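Local coordinates for 50S ribosomal protein L10 (Thermotoga maritima, PDB 1ZAV) that forms part of the ribosomal stalk, where it probably binds rRNA and L7/L12 dimers and is thought to be central to the ribosome's interaction with GTP-bound translation factors, at residues Leu3-Gln6 with Gln7-Leu10; Leu10-Lys13 with Glu14-Ile18; Ala28-Leu31 with Gly32-Val35; Lys123-Ala126 with Glu127-Glu130. All blocks are in the same frame, centred on the assembly; numbering follows the deposited sequence.

Contact 1 (Leu3-Gln6 with Gln7-Leu10); sequences LTRQ and QKEL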
ATOM      1  N   LEU A   3       7.962 -44.433 -27.481  1.00 54.53           N
ATOM      2  CA  LEU A   3       6.644 -44.461 -26.858  1.00 52.75           C
ATOM      3  C   LEU A   3       5.604 -44.525 -27.984  1.00 52.89           C
ATOM      4  O   LEU A   3       5.809 -43.948 -29.053  1.00 49.73           O
ATOM      5  CB  LEU A   3       6.411 -43.197 -26.025  1.00 52.94           C
ATOM      6  CG  LEU A   3       7.105 -43.101 -24.660  1.00 52.83           C
ATOM      7  CD1 LEU A   3       6.799 -41.764 -24.029  1.00 52.85           C
ATOM      8  CD2 LEU A   3       6.624 -44.231 -23.760  1.00 52.62           C
ATOM      9  N   THR A   4       4.505 -45.235 -27.749  1.00 52.88           N
ATOM     10  CA  THR A   4       3.445 -45.327 -28.752  1.00 53.21           C
ATOM     11  C   THR A   4       2.792 -43.951 -28.861  1.00 51.93           C
ATOM     12  O   THR A   4       2.772 -43.192 -27.886  1.00 47.07           O
ATOM     13  CB  THR A   4       2.364 -46.341 -28.347  1.00 53.37           C
ATOM     14  OG1 THR A   4       1.616 -45.820 -27.247  1.00 55.01           O
ATOM     15  CG2 THR A   4       2.998 -47.662 -27.927  1.00 56.35           C
ATOM     16  N   ARG A   5       2.261 -43.629 -30.041  1.00 51.15           N
ATOM     17  CA  ARG A   5       1.615 -42.334 -30.243  1.00 51.69           C
ATOM     18  C   ARG A   5       0.561 -42.131 -29.160  1.00 49.74           C
ATOM     19  O   ARG A   5       0.412 -41.033 -28.619  1.00 49.44           O
ATOM     20  CB  ARG A   5       0.947 -42.257 -31.628  1.00 53.84           C
ATOM     21  CG  ARG A   5       0.714 -40.817 -32.096  1.00 59.39           C
ATOM     22  CD  ARG A   5      -0.250 -40.700 -33.279  1.00 62.08           C
ATOM     23  NE  ARG A   5      -1.638 -40.890 -32.870  1.00 64.01           N
ATOM     24  CZ  ARG A   5      -2.271 -42.060 -32.871  1.00 64.74           C
ATOM     25  NH1 ARG A   5      -3.534 -42.127 -32.469  1.00 65.62           N
ATOM     26  NH2 ARG A   5      -1.654 -43.154 -33.293  1.00 65.35           N
ATOM     27  N   GLN A   6      -0.153 -43.213 -28.850  1.00 49.11           N
ATOM     28  CA  GLN A   6      -1.213 -43.227 -27.841  1.00 49.21           C
ATOM     29  C   GLN A   6      -0.683 -42.952 -26.425  1.00 48.96           C
ATOM     30  O   GLN A   6      -1.323 -42.248 -25.637  1.00 46.70           O
ATOM     31  CB  GLN A   6      -1.933 -44.581 -27.894  1.00 51.28           C
ATOM     32  CG  GLN A   6      -3.050 -44.780 -26.886  1.00 55.94           C
ATOM     33  CD  GLN A   6      -4.031 -45.876 -27.310  1.00 60.29           C
ATOM     34  OE1 GLN A   6      -4.598 -46.580 -26.468  1.00 61.18           O
ATOM     35  NE2 GLN A   6      -4.245 -46.010 -28.622  1.00 58.12           N
ATOM     36  N   GLN A   7       0.478 -43.511 -26.100  1.00 46.59           N
ATOM     37  CA  GLN A   7       1.073 -43.283 -24.779  1.00 46.02           C
ATOM     38  C   GLN A   7       1.450 -41.814 -24.632  1.00 43.19           C
ATOM     39  O   GLN A   7       1.184 -41.200 -23.599  1.00 43.53           O
ATOM     40  CB  GLN A   7       2.313 -44.167 -24.584  1.00 46.17           C
ATOM     41  CG  GLN A   7       1.994 -45.643 -24.417  1.00 48.64           C
ATOM     42  CD  GLN A   7       3.232 -46.522 -24.395  1.00 50.39           C
ATOM     43  OE1 GLN A   7       4.145 -46.349 -25.199  1.00 52.69           O
ATOM     44  NE2 GLN A   7       3.258 -47.482 -23.481  1.00 52.60           N
ATOM     45  N   LYS A   8       2.061 -41.252 -25.670  1.00 43.91           N
ATOM     46  CA  LYS A   8       2.458 -39.847 -25.653  1.00 45.30           C
ATOM     47  C   LYS A   8       1.238 -38.940 -25.526  1.00 46.00           C
ATOM     48  O   LYS A   8       1.243 -37.983 -24.747  1.00 43.63           O
ATOM     49  CB  LYS A   8       3.229 -39.486 -26.928  1.00 49.43           C
ATOM     50  CG  LYS A   8       4.448 -40.368 -27.208  1.00 54.43           C
ATOM     51  CD  LYS A   8       5.317 -39.783 -28.319  1.00 57.47           C
ATOM     52  CE  LYS A   8       4.619 -39.768 -29.674  1.00 59.74           C
ATOM     53  NZ  LYS A   8       4.486 -41.126 -30.271  1.00 60.35           N
ATOM     54  N   GLU A   9       0.195 -39.226 -26.307  1.00 44.49           N
ATOM     55  CA  GLU A   9      -1.024 -38.419 -26.255  1.00 45.31           C
ATOM     56  C   GLU A   9      -1.614 -38.381 -24.850  1.00 43.49           C
ATOM     57  O   GLU A   9      -2.077 -37.340 -24.399  1.00 45.18           O
ATOM     58  CB  GLU A   9      -2.089 -38.964 -27.229  1.00 46.20           C
ATOM     59  CG  GLU A   9      -1.811 -38.675 -28.693  1.00 51.03           C
ATOM     60  CD  GLU A   9      -2.856 -39.292 -29.620  1.00 54.72           C
ATOM     61  OE1 GLU A   9      -2.856 -38.964 -30.827  1.00 56.80           O
ATOM     62  OE2 GLU A   9      -3.672 -40.111 -29.139  1.00 55.71           O
ATOM     63  N   LEU A  10      -1.600 -39.523 -24.169  1.00 44.22           N
ATOM     64  CA  LEU A  10      -2.151 -39.630 -22.820  1.00 46.68           C
ATOM     65  C   LEU A  10      -1.348 -38.768 -21.844  1.00 46.02           C
ATOM     66  O   LEU A  10      -1.911 -38.085 -20.989  1.00 44.81           O
ATOM     67  CB  LEU A  10      -2.131 -41.092 -22.367  1.00 49.42           C
ATOM     68  CG  LEU A  10      -3.103 -41.541 -21.274  1.00 55.25           C
ATOM     69  CD1 LEU A  10      -3.105 -43.066 -21.202  1.00 57.57           C
ATOM     70  CD2 LEU A  10      -2.707 -40.954 -19.938  1.00 57.94           C
TER

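Contact 2 (Leu10-Lys13 with Glu14-Ile18); sequences LIVK and EMSEI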
ATOM      1  N   LEU A  10      -1.600 -39.523 -24.169  1.00 44.22           N
ATOM      2  CA  LEU A  10      -2.151 -39.630 -22.820  1.00 46.68           C
ATOM      3  C   LEU A  10      -1.348 -38.768 -21.844  1.00 46.02           C
ATOM      4  O   LEU A  10      -1.911 -38.085 -20.989  1.00 44.81           O
ATOM      5  CB  LEU A  10      -2.131 -41.092 -22.367  1.00 49.42           C
ATOM      6  CG  LEU A  10      -3.103 -41.541 -21.274  1.00 55.25           C
ATOM      7  CD1 LEU A  10      -3.105 -43.066 -21.202  1.00 57.57           C
ATOM      8  CD2 LEU A  10      -2.707 -40.954 -19.938  1.00 57.94           C
ATOM      9  N   ILE A  11      -0.030 -38.800 -21.982  1.00 46.65           N
ATOM     10  CA  ILE A  11       0.832 -38.008 -21.114  1.00 47.15           C
ATOM     11  C   ILE A  11       0.567 -36.519 -21.343  1.00 46.01           C
ATOM     12  O   ILE A  11       0.464 -35.750 -20.389  1.00 44.09           O
ATOM     13  CB  ILE A  11       2.312 -38.346 -21.379  1.00 47.20           C
ATOM     14  CG1 ILE A  11       2.565 -39.806 -21.003  1.00 48.26           C
ATOM     15  CG2 ILE A  11       3.225 -37.427 -20.576  1.00 49.82           C
ATOM     16  CD1 ILE A  11       3.955 -40.303 -21.338  1.00 46.94           C
ATOM     17  N   VAL A  12       0.438 -36.121 -22.611  1.00 46.12           N
ATOM     18  CA  VAL A  12       0.171 -34.725 -22.959  1.00 44.56           C
ATOM     19  C   VAL A  12      -1.206 -34.299 -22.456  1.00 44.82           C
ATOM     20  O   VAL A  12      -1.375 -33.222 -21.901  1.00 43.63           O
ATOM     21  CB  VAL A  12       0.214 -34.500 -24.505  1.00 45.29           C
ATOM     22  CG1 VAL A  12      -0.258 -33.081 -24.848  1.00 43.38           C
ATOM     23  CG2 VAL A  12       1.633 -34.717 -25.026  1.00 47.63           C
ATOM     24  N   LYS A  13      -2.200 -35.154 -22.664  1.00 46.51           N
ATOM     25  CA  LYS A  13      -3.554 -34.844 -22.235  1.00 46.53           C
ATOM     26  C   LYS A  13      -3.598 -34.678 -20.718  1.00 46.07           C
ATOM     27  O   LYS A  13      -4.167 -33.715 -20.210  1.00 43.52           O
ATOM     28  CB  LYS A  13      -4.505 -35.966 -22.663  1.00 47.77           C
ATOM     29  CG  LYS A  13      -5.940 -35.801 -22.192  1.00 50.32           C
ATOM     30  CD  LYS A  13      -6.809 -35.115 -23.228  1.00 53.28           C
ATOM     31  CE  LYS A  13      -8.278 -35.432 -22.986  1.00 53.94           C
ATOM     32  NZ  LYS A  13      -8.523 -36.910 -23.006  1.00 54.28           N
ATOM     33  N   GLU A  14      -2.998 -35.624 -20.003  1.00 47.88           N
ATOM     34  CA  GLU A  14      -2.975 -35.577 -18.544  1.00 50.27           C
ATOM     35  C   GLU A  14      -2.385 -34.262 -18.057  1.00 49.89           C
ATOM     36  O   GLU A  14      -2.985 -33.557 -17.252  1.00 50.52           O
ATOM     37  CB  GLU A  14      -2.151 -36.736 -17.985  1.00 52.07           C
ATOM     38  CG  GLU A  14      -2.778 -38.098 -18.204  1.00 58.36           C
ATOM     39  CD  GLU A  14      -2.006 -39.211 -17.524  1.00 62.63           C
ATOM     40  OE1 GLU A  14      -0.774 -39.301 -17.732  1.00 64.38           O
ATOM     41  OE2 GLU A  14      -2.637 -40.004 -16.790  1.00 64.76           O
ATOM     42  N   MET A  15      -1.195 -33.949 -18.551  1.00 51.20           N
ATOM     43  CA  MET A  15      -0.502 -32.723 -18.184  1.00 51.66           C
ATOM     44  C   MET A  15      -1.340 -31.495 -18.536  1.00 51.85           C
ATOM     45  O   MET A  15      -1.500 -30.587 -17.719  1.00 51.52           O
ATOM     46  CB  MET A  15       0.835 -32.659 -18.917  1.00 53.26           C
ATOM     47  CG  MET A  15       1.695 -31.499 -18.512  1.00 58.23           C
ATOM     48  SD  MET A  15       2.709 -31.918 -17.111  1.00 63.91           S
ATOM     49  CE  MET A  15       4.215 -32.295 -17.942  1.00 60.81           C
ATOM     50  N   SER A  16      -1.881 -31.472 -19.755  1.00 50.45           N
ATOM     51  CA  SER A  16      -2.695 -30.349 -20.210  1.00 51.03           C
ATOM     52  C   SER A  16      -3.877 -30.116 -19.282  1.00 49.65           C
ATOM     53  O   SER A  16      -4.228 -28.977 -18.980  1.00 49.59           O
ATOM     54  CB  SER A  16      -3.210 -30.591 -21.639  1.00 54.22           C
ATOM     55  OG  SER A  16      -2.156 -30.573 -22.591  1.00 58.07           O
ATOM     56  N   GLU A  17      -4.502 -31.204 -18.843  1.00 49.50           N
ATOM     57  CA  GLU A  17      -5.634 -31.103 -17.944  1.00 47.65           C
ATOM     58  C   GLU A  17      -5.176 -30.582 -16.585  1.00 45.99           C
ATOM     59  O   GLU A  17      -5.894 -29.831 -15.940  1.00 46.93           O
ATOM     60  CB  GLU A  17      -6.320 -32.467 -17.805  1.00 51.80           C
ATOM     61  CG  GLU A  17      -6.952 -32.946 -19.115  1.00 55.21           C
ATOM     62  CD  GLU A  17      -7.535 -34.343 -19.029  1.00 57.45           C
ATOM     63  OE1 GLU A  17      -6.788 -35.286 -18.684  1.00 56.01           O
ATOM     64  OE2 GLU A  17      -8.743 -34.501 -19.316  1.00 58.47           O
ATOM     65  N   ILE A  18      -3.989 -30.978 -16.144  1.00 45.67           N
ATOM     66  CA  ILE A  18      -3.500 -30.493 -14.858  1.00 46.20           C
ATOM     67  C   ILE A  18      -3.298 -28.983 -14.946  1.00 47.78           C
ATOM     68  O   ILE A  18      -3.804 -28.239 -14.109  1.00 47.14           O
ATOM     69  CB  ILE A  18      -2.169 -31.152 -14.461  1.00 46.91           C
ATOM     70  CG1 ILE A  18      -2.406 -32.602 -14.034  1.00 46.43           C
ATOM     71  CG2 ILE A  18      -1.527 -30.380 -13.305  1.00 48.61           C
ATOM     72  CD1 ILE A  18      -1.130 -33.373 -13.788  1.00 50.05           C
TER

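Contact 3 (Ala28-Leu31 with Gly32-Val35); sequences ADFL and GFTV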
ATOM      1  N   ALA A  28      11.638 -23.874 -13.332  1.00 43.47           N
ATOM      2  CA  ALA A  28      12.954 -23.818 -12.697  1.00 44.16           C
ATOM      3  C   ALA A  28      14.033 -24.683 -13.340  1.00 45.47           C
ATOM      4  O   ALA A  28      13.762 -25.768 -13.864  1.00 47.33           O
ATOM      5  CB  ALA A  28      12.819 -24.202 -11.229  1.00 44.09           C
ATOM      6  N   ASP A  29      15.265 -24.186 -13.285  1.00 46.14           N
ATOM      7  CA  ASP A  29      16.430 -24.903 -13.784  1.00 46.00           C
ATOM      8  C   ASP A  29      16.889 -25.684 -12.555  1.00 46.16           C
ATOM      9  O   ASP A  29      17.324 -25.083 -11.575  1.00 44.74           O
ATOM     10  CB  ASP A  29      17.522 -23.914 -14.203  1.00 45.04           C
ATOM     11  CG  ASP A  29      18.837 -24.594 -14.541  1.00 47.15           C
ATOM     12  OD1 ASP A  29      19.028 -25.775 -14.175  1.00 44.76           O
ATOM     13  OD2 ASP A  29      19.694 -23.937 -15.165  1.00 50.70           O
ATOM     14  N   PHE A  30      16.784 -27.008 -12.598  1.00 45.55           N
ATOM     15  CA  PHE A  30      17.171 -27.830 -11.456  1.00 46.85           C
ATOM     16  C   PHE A  30      18.408 -28.685 -11.747  1.00 46.42           C
ATOM     17  O   PHE A  30      18.704 -29.647 -11.026  1.00 45.96           O
ATOM     18  CB  PHE A  30      15.990 -28.718 -11.050  1.00 46.39           C
ATOM     19  CG  PHE A  30      16.060 -29.227  -9.633  1.00 49.09           C
ATOM     20  CD1 PHE A  30      16.072 -28.336  -8.561  1.00 49.69           C
ATOM     21  CD2 PHE A  30      16.103 -30.596  -9.371  1.00 47.84           C
ATOM     22  CE1 PHE A  30      16.120 -28.798  -7.243  1.00 51.06           C
ATOM     23  CE2 PHE A  30      16.152 -31.069  -8.056  1.00 51.30           C
ATOM     24  CZ  PHE A  30      16.162 -30.168  -6.991  1.00 50.14           C
ATOM     25  N   LEU A  31      19.130 -28.323 -12.805  1.00 45.79           N
ATOM     26  CA  LEU A  31      20.338 -29.038 -13.204  1.00 45.56           C
ATOM     27  C   LEU A  31      21.378 -28.990 -12.089  1.00 46.23           C
ATOM     28  O   LEU A  31      21.516 -27.976 -11.411  1.00 47.18           O
ATOM     29  CB  LEU A  31      20.928 -28.411 -14.472  1.00 45.88           C
ATOM     30  CG  LEU A  31      20.071 -28.478 -15.740  1.00 46.27           C
ATOM     31  CD1 LEU A  31      20.687 -27.614 -16.826  1.00 47.07           C
ATOM     32  CD2 LEU A  31      19.965 -29.919 -16.201  1.00 45.28           C
ATOM     33  N   GLY A  32      22.095 -30.090 -11.892  1.00 46.59           N
ATOM     34  CA  GLY A  32      23.129 -30.117 -10.869  1.00 47.27           C
ATOM     35  C   GLY A  32      22.690 -30.497  -9.470  1.00 47.78           C
ATOM     36  O   GLY A  32      23.512 -30.927  -8.658  1.00 48.88           O
ATOM     37  N   PHE A  33      21.407 -30.317  -9.177  1.00 47.07           N
ATOM     38  CA  PHE A  33      20.864 -30.670  -7.870  1.00 48.23           C
ATOM     39  C   PHE A  33      20.822 -32.194  -7.760  1.00 47.91           C
ATOM     40  O   PHE A  33      20.670 -32.899  -8.761  1.00 47.94           O
ATOM     41  CB  PHE A  33      19.453 -30.100  -7.708  1.00 49.06           C
ATOM     42  CG  PHE A  33      19.416 -28.625  -7.423  1.00 49.07           C
ATOM     43  CD1 PHE A  33      19.476 -28.158  -6.115  1.00 50.65           C
ATOM     44  CD2 PHE A  33      19.308 -27.703  -8.458  1.00 48.22           C
ATOM     45  CE1 PHE A  33      19.420 -26.793  -5.842  1.00 50.29           C
ATOM     46  CE2 PHE A  33      19.253 -26.338  -8.195  1.00 47.99           C
ATOM     47  CZ  PHE A  33      19.309 -25.882  -6.884  1.00 48.37           C
ATOM     48  N   THR A  34      20.953 -32.693  -6.538  1.00 47.87           N
ATOM     49  CA  THR A  34      20.948 -34.127  -6.282  1.00 48.16           C
ATOM     50  C   THR A  34      19.555 -34.639  -5.934  1.00 48.55           C
ATOM     51  O   THR A  34      18.630 -33.853  -5.708  1.00 45.99           O
ATOM     52  CB  THR A  34      21.871 -34.458  -5.108  1.00 48.39           C
ATOM     53  OG1 THR A  34      21.401 -33.776  -3.941  1.00 49.18           O
ATOM     54  CG2 THR A  34      23.288 -34.005  -5.405  1.00 48.81           C
ATOM     55  N   VAL A  35      19.411 -35.963  -5.901  1.00 49.46           N
ATOM     56  CA  VAL A  35      18.135 -36.572  -5.552  1.00 49.17           C
ATOM     57  C   VAL A  35      17.812 -36.179  -4.113  1.00 48.89           C
ATOM     58  O   VAL A  35      16.652 -35.977  -3.756  1.00 46.56           O
ATOM     59  CB  VAL A  35      18.187 -38.123  -5.652  1.00 51.04           C
ATOM     60  CG1 VAL A  35      16.850 -38.715  -5.224  1.00 51.00           C
ATOM     61  CG2 VAL A  35      18.507 -38.545  -7.075  1.00 50.57           C
TER

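Contact 4 (Lys123-Ala126 with Glu127-Glu130); sequences KFTA and EEVE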
ATOM      1  N   LYS A 123       1.111 -14.082 -16.097  1.00 48.64           N
ATOM      2  CA  LYS A 123       2.513 -14.380 -16.353  1.00 48.12           C
ATOM      3  C   LYS A 123       3.410 -13.515 -15.465  1.00 47.07           C
ATOM      4  O   LYS A 123       3.126 -12.340 -15.257  1.00 48.05           O
ATOM      5  CB  LYS A 123       2.835 -14.105 -17.826  1.00 48.21           C
ATOM      6  CG  LYS A 123       4.280 -14.346 -18.218  1.00 47.59           C
ATOM      7  CD  LYS A 123       4.506 -14.048 -19.693  1.00 48.84           C
ATOM      8  CE  LYS A 123       5.924 -14.389 -20.105  1.00 51.19           C
ATOM      9  NZ  LYS A 123       6.165 -14.159 -21.555  1.00 50.86           N
ATOM     10  N   PHE A 124       4.469 -14.101 -14.916  1.00 45.87           N
ATOM     11  CA  PHE A 124       5.409 -13.327 -14.106  1.00 45.83           C
ATOM     12  C   PHE A 124       6.815 -13.703 -14.550  1.00 46.15           C
ATOM     13  O   PHE A 124       7.054 -14.833 -14.990  1.00 43.80           O
ATOM     14  CB  PHE A 124       5.206 -13.566 -12.597  1.00 46.76           C
ATOM     15  CG  PHE A 124       5.489 -14.974 -12.135  1.00 46.93           C
ATOM     16  CD1 PHE A 124       6.780 -15.370 -11.800  1.00 44.89           C
ATOM     17  CD2 PHE A 124       4.452 -15.891 -11.994  1.00 46.47           C
ATOM     18  CE1 PHE A 124       7.036 -16.654 -11.329  1.00 45.97           C
ATOM     19  CE2 PHE A 124       4.696 -17.177 -11.526  1.00 45.68           C
ATOM     20  CZ  PHE A 124       5.993 -17.560 -11.190  1.00 44.70           C
ATOM     21  N   THR A 125       7.738 -12.745 -14.470  1.00 44.55           N
ATOM     22  CA  THR A 125       9.108 -12.978 -14.896  1.00 45.33           C
ATOM     23  C   THR A 125      10.004 -13.417 -13.751  1.00 45.61           C
ATOM     24  O   THR A 125       9.603 -13.385 -12.589  1.00 45.48           O
ATOM     25  CB  THR A 125       9.716 -11.706 -15.515  1.00 47.13           C
ATOM     26  OG1 THR A 125       9.714 -10.666 -14.533  1.00 47.26           O
ATOM     27  CG2 THR A 125       8.901 -11.259 -16.726  1.00 49.41           C
ATOM     28  N   ALA A 126      11.225 -13.817 -14.099  1.00 47.63           N
ATOM     29  CA  ALA A 126      12.207 -14.271 -13.120  1.00 49.76           C
ATOM     30  C   ALA A 126      12.428 -13.248 -12.007  1.00 51.11           C
ATOM     31  O   ALA A 126      12.461 -13.603 -10.827  1.00 52.62           O
ATOM     32  CB  ALA A 126      13.522 -14.581 -13.818  1.00 48.69           C
ATOM     33  N   GLU A 127      12.568 -11.980 -12.387  1.00 53.37           N
ATOM     34  CA  GLU A 127      12.793 -10.908 -11.421  1.00 55.72           C
ATOM     35  C   GLU A 127      11.621 -10.765 -10.459  1.00 55.39           C
ATOM     36  O   GLU A 127      11.800 -10.353  -9.313  1.00 55.80           O
ATOM     37  CB  GLU A 127      13.011  -9.569 -12.137  1.00 58.58           C
ATOM     38  CG  GLU A 127      14.153  -9.558 -13.136  1.00 64.40           C
ATOM     39  CD  GLU A 127      13.812 -10.271 -14.435  1.00 67.59           C
ATOM     40  OE1 GLU A 127      14.669 -10.297 -15.346  1.00 70.30           O
ATOM     41  OE2 GLU A 127      12.687 -10.804 -14.550  1.00 70.93           O
ATOM     42  N   GLU A 128      10.425 -11.111 -10.925  1.00 52.52           N
ATOM     43  CA  GLU A 128       9.235 -11.000 -10.097  1.00 50.96           C
ATOM     44  C   GLU A 128       9.102 -12.133  -9.077  1.00 49.50           C
ATOM     45  O   GLU A 128       8.274 -12.053  -8.176  1.00 48.96           O
ATOM     46  CB  GLU A 128       7.976 -10.949 -10.980  1.00 52.26           C
ATOM     47  CG  GLU A 128       7.994  -9.848 -12.039  1.00 55.07           C
ATOM     48  CD  GLU A 128       6.727  -9.822 -12.888  1.00 57.99           C
ATOM     49  OE1 GLU A 128       5.679  -9.355 -12.390  1.00 61.17           O
ATOM     50  OE2 GLU A 128       6.775 -10.274 -14.050  1.00 57.73           O
ATOM     51  N   VAL A 129       9.909 -13.183  -9.213  1.00 47.85           N
ATOM     52  CA  VAL A 129       9.835 -14.300  -8.273  1.00 47.29           C
ATOM     53  C   VAL A 129      10.104 -13.793  -6.857  1.00 47.68           C
ATOM     54  O   VAL A 129       9.379 -14.130  -5.918  1.00 46.68           O
ATOM     55  CB  VAL A 129      10.862 -15.409  -8.621  1.00 46.37           C
ATOM     56  CG1 VAL A 129      10.791 -16.526  -7.586  1.00 47.60           C
ATOM     57  CG2 VAL A 129      10.580 -15.960 -10.006  1.00 45.83           C
ATOM     58  N   GLU A 130      11.142 -12.974  -6.711  1.00 47.75           N
ATOM     59  CA  GLU A 130      11.498 -12.412  -5.410  1.00 48.45           C
ATOM     60  C   GLU A 130      10.312 -11.667  -4.793  1.00 48.40           C
ATOM     61  O   GLU A 130      10.076 -11.744  -3.588  1.00 49.17           O
ATOM     62  CB  GLU A 130      12.677 -11.445  -5.554  1.00 50.61           C
ATOM     63  CG  GLU A 130      13.142 -10.852  -4.230  1.00 53.05           C
ATOM     64  CD  GLU A 130      14.208  -9.778  -4.398  1.00 56.89           C
ATOM     65  OE1 GLU A 130      14.674  -9.246  -3.367  1.00 56.68           O
ATOM     66  OE2 GLU A 130      14.575  -9.465  -5.552  1.00 57.01           O
TER
HETATM   67  O   HOH W   1       3.361 -10.656 -12.869  1.00 51.57           O
HETATM   68  O   HOH W   2      13.577 -12.715  -8.581  1.00 61.64           O

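Contact 1 (Leu3-Gln6 with Gln7-Leu10)
Thr4 and Gln7 meet because OG1 of Thr4 sits between its own backbone N and carbonyl carbon (chi1 70°), facing the first turn of helix 5-19, while Gln7 holds CG anti to its carbonyl carbon and stays extended beyond it, carrying OE1 back to the start of the helix. The two side chains cross at about a right angle, each gripping the other residue's backbone. Thr4 N donates to Gln7 OE1 over 2.8 Å in a nearly straight bond (172°). In return Gln7 N donates to Thr4 OG1 at 2.8 Å, although the hydroxyl stands too near a neighbour for its place to be certain. This reciprocal pair is a capping box, with Thr4 at the N-cap, and Lys8 N bonding to Thr4 O at 3.0 Å begins the regular helical pattern.

Leu3 lies beside the box, its CD2 3.6 Å from Gln7 OE1 and its CB 3.6 Å from Lys8 CG. The Lys8 chain curls its ammonium back along the helix start, where NZ makes a weak hydrogen bond to Leu3 O at 3.3 Å. Arg5, in the first turn, brings NE to Glu9 OE1, one turn further on, at 3.1 Å in a salt bridge. The guanidinium and carboxylate planes stand 82° apart, and NE reaches the oxygen from above the carboxylate plane.

The box thus satisfies Thr4 N, and probably Gln7 N through the hydroxyl. The helix dipole would probably disfavour the Lys8 ammonium, eased by its weak bond to Leu3 O, while Glu9 is paired by Arg5; the exposed surface should weaken these effects.

Contact 2 (Leu10-Lys13 with Glu14-Ile18)
Ser16 meets the Val12 carbonyl on the close-packed side of this stretch of helix 5-19. Besides the backbone bond from Ser16 N to Val12 O (2.8 Å), the Ser16 hydroxyl leans back over the preceding turn, with OG anti to its own carbonyl carbon (chi1 -68°) and 2.8 Å from the same Val12 O. It also hydrogen-bonds with Ala66 O of helix 60-69, so its single proton has two acceptors to choose from. Met15, donating from its N to Ile11 O at 3.1 Å, is buried with Ser16. Its chain, bent at chi2 and chi3, leads away from the preceding turn to Leu62 and Ala66 of helix 60-69 and to strand 53-58, while Ile11 also touches Leu62.

This half of helix 5-19 thus lies with one side against helix 60-69 and the edge strand 53-58. The exposed surface has one tight spot of its own, where Leu10 CD2 comes within 3.1 Å of Glu14 CD, a methyl meeting the carboxylate carbon as the two chains pass at an oblique angle. Lys13 and Glu17 form the loose side: Lys13 CE is 3.8 Å from Glu17 OE2, yet Lys13 NZ remains 4.4 Å from that oxygen, opposite charges too distant for a salt bridge.

Contact 3 (Ala28-Leu31 with Gly32-Val35)
The rings of Phe30 and Phe33 lie almost parallel, 2° apart in plane, as an offset stack with centroids separated by 4.2 Å. Over the centre of one Phe30 face stands not the partner ring but Phe33 CB, 3.4 Å from the centroid in a CH-pi contact. On one face of the Phe33 ring Phe30 CE1 lies toward the rim, and in plane at an edge of that ring is Phe30 O, 3.3 Å from Phe33 CD2. The torsions set this up: Phe30 places CG anti to its backbone N (chi1 -159°), and Phe33 places CG anti to its carbonyl carbon (chi1 -76°), so that both rings fold onto the same side of the turn. Phe55 meets the Phe30 ring edge-to-face, while Phe103 and Tyr104 of helix 94-106 touch both phenylalanines.

If a serine stood at Phe30, the Phe33 ring would lose its stacking partner and is likely to become freer to turn, with a gap opening beside Phe55 and Phe103.

The backbone bends tightly beneath the stack. Phe33 N makes a weak bond to Phe30 O at 3.3 Å, and Gly32 adopts backbone angles at which a CB would collide with Leu31 O. At the start of the turn, Asp29 OD1 accepts from Leu31 N at 2.9 Å, an Asx turn; the same Asp29 oxygen is also salt-bridged to Arg113. After the turn, Thr34 N-caps helix 35-49. Together these features make a type II beta turn with glycine in its third position, overlapped at its start by an Asx turn, in the loop that joins strand 24-28 to helix 35-49.

Contact 4 (Lys123-Ala126 with Glu127-Glu130)
Thr125 and Glu128 cross at a slant, the carboxylate of Glu128 reaching back to the backbone of Thr125. Glu128 sets CG anti to its carbonyl carbon and stays extended through chi2, which brings OE2 to 2.7 Å from Thr125 N. The N-H arrives from above the carboxylate plane, 44° out of it. Thr125 OG1 lies between two acids, 3.0 Å from Glu128 OE2 and 3.0 Å from Glu127 OE2, the latter delivered by a bend at chi2; one hydroxyl proton cannot serve both fully. The second Glu128 oxygen, OE1, accepts a hydrogen bond from a water that also donates to Lys123 O.

On the other side of the chain, the Phe124 side chain packs on Leu24 and Leu26 of strand 24-28, and Val129 CG2 meets its ring at the edge, 3.8 Å from Phe124 CE1. Strand 122-125 is thereby joined to helix 126-133 through both a polar and an apolar side.

With an alanine at Glu128, Thr125 N would probably be left without its acceptor and the bridging water without one of its mates. The two carboxylates within reach of the Thr125 hydroxyl may raise each other's pKa, an effect that the Thr125 donors may offset.

How the contacts relate
All four contacts are local, so none nests within or crosses another and none closes a long loop; contacts 1 and 2 adjoin at Leu10, and contacts 3 and 4 follow in series. Contact 1 starts helix 5-19 and contact 2 continues it, the two touching where Leu3 CD1 comes within 4.2 Å of Ile11 CD1. Contact 2 leads the helix from its exposed N-terminal end to helix 60-69 and the sheet edge at strand 53-58. Contact 3 turns the chain from the central strand 24-28 into helix 35-49. Contact 4 links the opposite edge strand, 122-125, to helix 126-133; its centre lies about 19 Å from that of contact 3, and both reach helix 94-106.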